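Local coordinates for protein aprataxin and PNK-like factor (Homo sapiens, PDB 5W7W) that acts as a histone chaperone in DNA strand-break repair, its FHA domain, the part described here, mediating interaction with XRCC1 and XRCC4, at residues Arg56-His61 against Lys79-Cys84. Residues are numbered along the deposited sequence; the frame is centred on the assembly and turned at random.
Sequences RIKPIH and KPNLWC
The indole of Trp83 is clamped between two basic side chains from alternate positions of strand 54-59. On one face lies the guanidinium of Arg56, a cation-pi stack with CZ of Arg56 3.9 Å from the centroid of the Trp83 five-membered ring and the two planes 26° apart. Arg56 reaches it from the crowded position between the backbone N and the carbonyl carbon, and its extended chain runs along the same face, CG of Arg56 coming within 3.4 Å of CE3 of Trp83. Lys58 takes the opposite face: CG stands anti to the backbone N, and CB makes a CH-pi contact 3.6 Å from the centroid of the six-membered ring of Trp83.

Next to this clamp the backbones close as an antiparallel hydrogen-bonded pair, Ile57 with Cys84. The bond from Ile57 N to Cys84 O (2.9 Å) is nearly straight at 165°, although the donor lies above the carbonyl plane; the return bond from Cys84 N reaches Ile57 O in the carbonyl plane. CG2 of Ile57 meets CB of Cys84 on the other side of the sheet from the indole.

Farther along, a single backbone bond joins the chains, although CD of Pro59 still packs 3.2 Å from O of Leu82. A type II turn from Lys79 to Leu82 presents Asn81 N to Pro59 O at 2.8 Å, with a bent N-H...O angle of 131°. The solvent side is looser: Lys58 bends at chi3, and a water accepts from its NZ and donates to OD1 of Asn81, joining the polar ends, while the aliphatic chain of Lys58 packs directly on the turn.

Strand 84-85 is thus the edge strand of the four-stranded sheet of this FHA beta sandwich, beside strand 54-59. Across the latter, strand 46-51 supplies Glu49, which forms a salt bridge with Arg56 NE, and Ile47, which touches Trp83.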
loop_
_atom_site.group_PDB
_atom_site.type_symbol
_atom_site.label_atom_id
_atom_site.label_comp_id
_atom_site.label_asym_id
_atom_site.label_seq_id
_atom_site.Cartn_x
_atom_site.Cartn_y
_atom_site.Cartn_z
ATOM N N ARG A 56 -4.591 2.314 6.814
ATOM C CA ARG A 56 -4.833 3.468 5.948
ATOM C C ARG A 56 -3.537 3.875 5.267
ATOM O O ARG A 56 -2.438 3.595 5.754
ATOM C CB ARG A 56 -5.473 4.649 6.704
ATOM C CG ARG A 56 -4.788 5.018 8.004
ATOM C CD ARG A 56 -5.384 6.250 8.652
ATOM N NE ARG A 56 -4.693 6.565 9.889
ATOM C CZ ARG A 56 -4.761 7.734 10.520
ATOM N NH1 ARG A 56 -5.507 8.717 10.065
ATOM N NH2 ARG A 56 -4.053 7.890 11.635
ATOM N N ILE A 57 -3.686 4.525 4.112
ATOM C CA ILE A 57 -2.567 4.997 3.299
ATOM C C ILE A 57 -2.688 6.502 3.114
ATOM O O ILE A 57 -3.779 7.029 2.883
ATOM C CB ILE A 57 -2.523 4.282 1.925
ATOM C CG1 ILE A 57 -1.284 4.716 1.139
ATOM C CG2 ILE A 57 -3.782 4.537 1.086
ATOM C CD1 ILE A 57 -0.994 3.860 -0.059
ATOM N N LYS A 58 -1.550 7.187 3.208
ATOM C CA LYS A 58 -1.455 8.617 2.908
ATOM C C LYS A 58 -0.421 8.810 1.811
ATOM O O LYS A 58 0.777 8.549 2.044
ATOM C CB LYS A 58 -1.054 9.415 4.149
ATOM C CG LYS A 58 -0.997 10.924 3.904
ATOM C CD LYS A 58 -0.820 11.737 5.183
ATOM C CE LYS A 58 0.408 11.338 5.926
ATOM N NZ LYS A 58 0.690 12.295 7.059
ATOM N N PRO A 59 -0.816 9.228 0.608
ATOM C CA PRO A 59 0.173 9.532 -0.440
ATOM C C PRO A 59 0.942 10.792 -0.074
ATOM O O PRO A 59 0.334 11.820 0.240
ATOM C CB PRO A 59 -0.702 9.760 -1.682
ATOM C CG PRO A 59 -2.036 9.175 -1.337
ATOM C CD PRO A 59 -2.183 9.406 0.115
ATOM N N ILE A 60 2.279 10.723 -0.106
ATOM C CA ILE A 60 3.102 11.842 0.356
ATOM C C ILE A 60 4.108 12.333 -0.688
ATOM O O ILE A 60 5.008 13.101 -0.355
ATOM C CB ILE A 60 3.799 11.555 1.700
ATOM C CG1 ILE A 60 4.693 10.314 1.621
ATOM C CG2 ILE A 60 2.767 11.456 2.811
ATOM C CD1 ILE A 60 5.747 10.280 2.694
ATOM N N HIS A 61 3.933 11.970 -1.951
ATOM C CA HIS A 61 4.850 12.404 -2.999
ATOM C C HIS A 61 4.067 13.021 -4.144
ATOM O O HIS A 61 2.853 12.870 -4.262
ATOM C CB HIS A 61 5.745 11.249 -3.475
ATOM C CG HIS A 61 6.873 11.693 -4.333
ATOM N ND1 HIS A 61 6.846 11.583 -5.704
ATOM C CD2 HIS A 61 8.047 12.276 -4.011
ATOM C CE1 HIS A 61 7.978 12.065 -6.192
ATOM N NE2 HIS A 61 8.717 12.501 -5.187
ATOM N N LYS A 79 -6.463 11.395 -3.747
ATOM C CA LYS A 79 -6.189 12.791 -3.433
ATOM C C LYS A 79 -4.904 12.873 -2.587
ATOM O O LYS A 79 -4.750 12.110 -1.622
ATOM C CB LYS A 79 -7.384 13.389 -2.678
ATOM C CG LYS A 79 -7.384 14.916 -2.619
ATOM C CD LYS A 79 -8.751 15.443 -2.144
ATOM C CE LYS A 79 -8.799 16.963 -2.164
ATOM N NZ LYS A 79 -10.116 17.453 -1.675
ATOM N N PRO A 80 -3.964 13.755 -2.918
ATOM C CA PRO A 80 -2.670 13.733 -2.222
ATOM C C PRO A 80 -2.739 14.158 -0.759
ATOM O O PRO A 80 -3.506 15.040 -0.363
ATOM C CB PRO A 80 -1.810 14.708 -3.040
ATOM C CG PRO A 80 -2.424 14.694 -4.384
ATOM C CD PRO A 80 -3.898 14.576 -4.142
ATOM N N ASN A 81 -1.894 13.526 0.049
ATOM C CA ASN A 81 -1.603 13.947 1.414
ATOM C C ASN A 81 -2.784 13.841 2.356
ATOM O O ASN A 81 -2.809 14.520 3.398
ATOM C CB ASN A 81 -1.008 15.361 1.474
ATOM C CG ASN A 81 -0.146 15.551 2.691
ATOM O OD1 ASN A 81 0.640 14.671 3.032
ATOM N ND2 ASN A 81 -0.311 16.684 3.385
ATOM N N LEU A 82 -3.752 13.011 2.007
ATOM C CA LEU A 82 -4.891 12.664 2.842
ATOM C C LEU A 82 -4.921 11.152 3.010
ATOM O O LEU A 82 -4.486 10.408 2.123
ATOM C CB LEU A 82 -6.203 13.114 2.199
ATOM C CG LEU A 82 -6.310 14.615 1.932
ATOM C CD1 LEU A 82 -7.555 14.910 1.089
ATOM C CD2 LEU A 82 -6.353 15.399 3.199
ATOM N N TRP A 83 -5.427 10.698 4.151
ATOM C CA TRP A 83 -5.554 9.272 4.415
ATOM C C TRP A 83 -6.769 8.669 3.716
ATOM O O TRP A 83 -7.845 9.277 3.636
ATOM C CB TRP A 83 -5.704 9.025 5.909
ATOM C CG TRP A 83 -4.549 9.414 6.738
ATOM C CD1 TRP A 83 -4.428 10.566 7.477
ATOM C CD2 TRP A 83 -3.352 8.671 6.960
ATOM N NE1 TRP A 83 -3.229 10.579 8.122
ATOM C CE2 TRP A 83 -2.546 9.435 7.819
ATOM C CE3 TRP A 83 -2.870 7.441 6.502
ATOM C CZ2 TRP A 83 -1.304 9.002 8.247
ATOM C CZ3 TRP A 83 -1.633 7.015 6.916
ATOM C CH2 TRP A 83 -0.858 7.789 7.783
ATOM N N CYS A 84 -6.588 7.432 3.274
ATOM C CA CYS A 84 -7.639 6.584 2.734
ATOM C C CYS A 84 -7.551 5.220 3.404
ATOM O O CYS A 84 -6.486 4.597 3.403
ATOM C CB CYS A 84 -7.428 6.397 1.225
ATOM S SG CYS A 84 -8.660 5.386 0.377
HETATM O O HOH W 1 1.625 14.390 5.500
#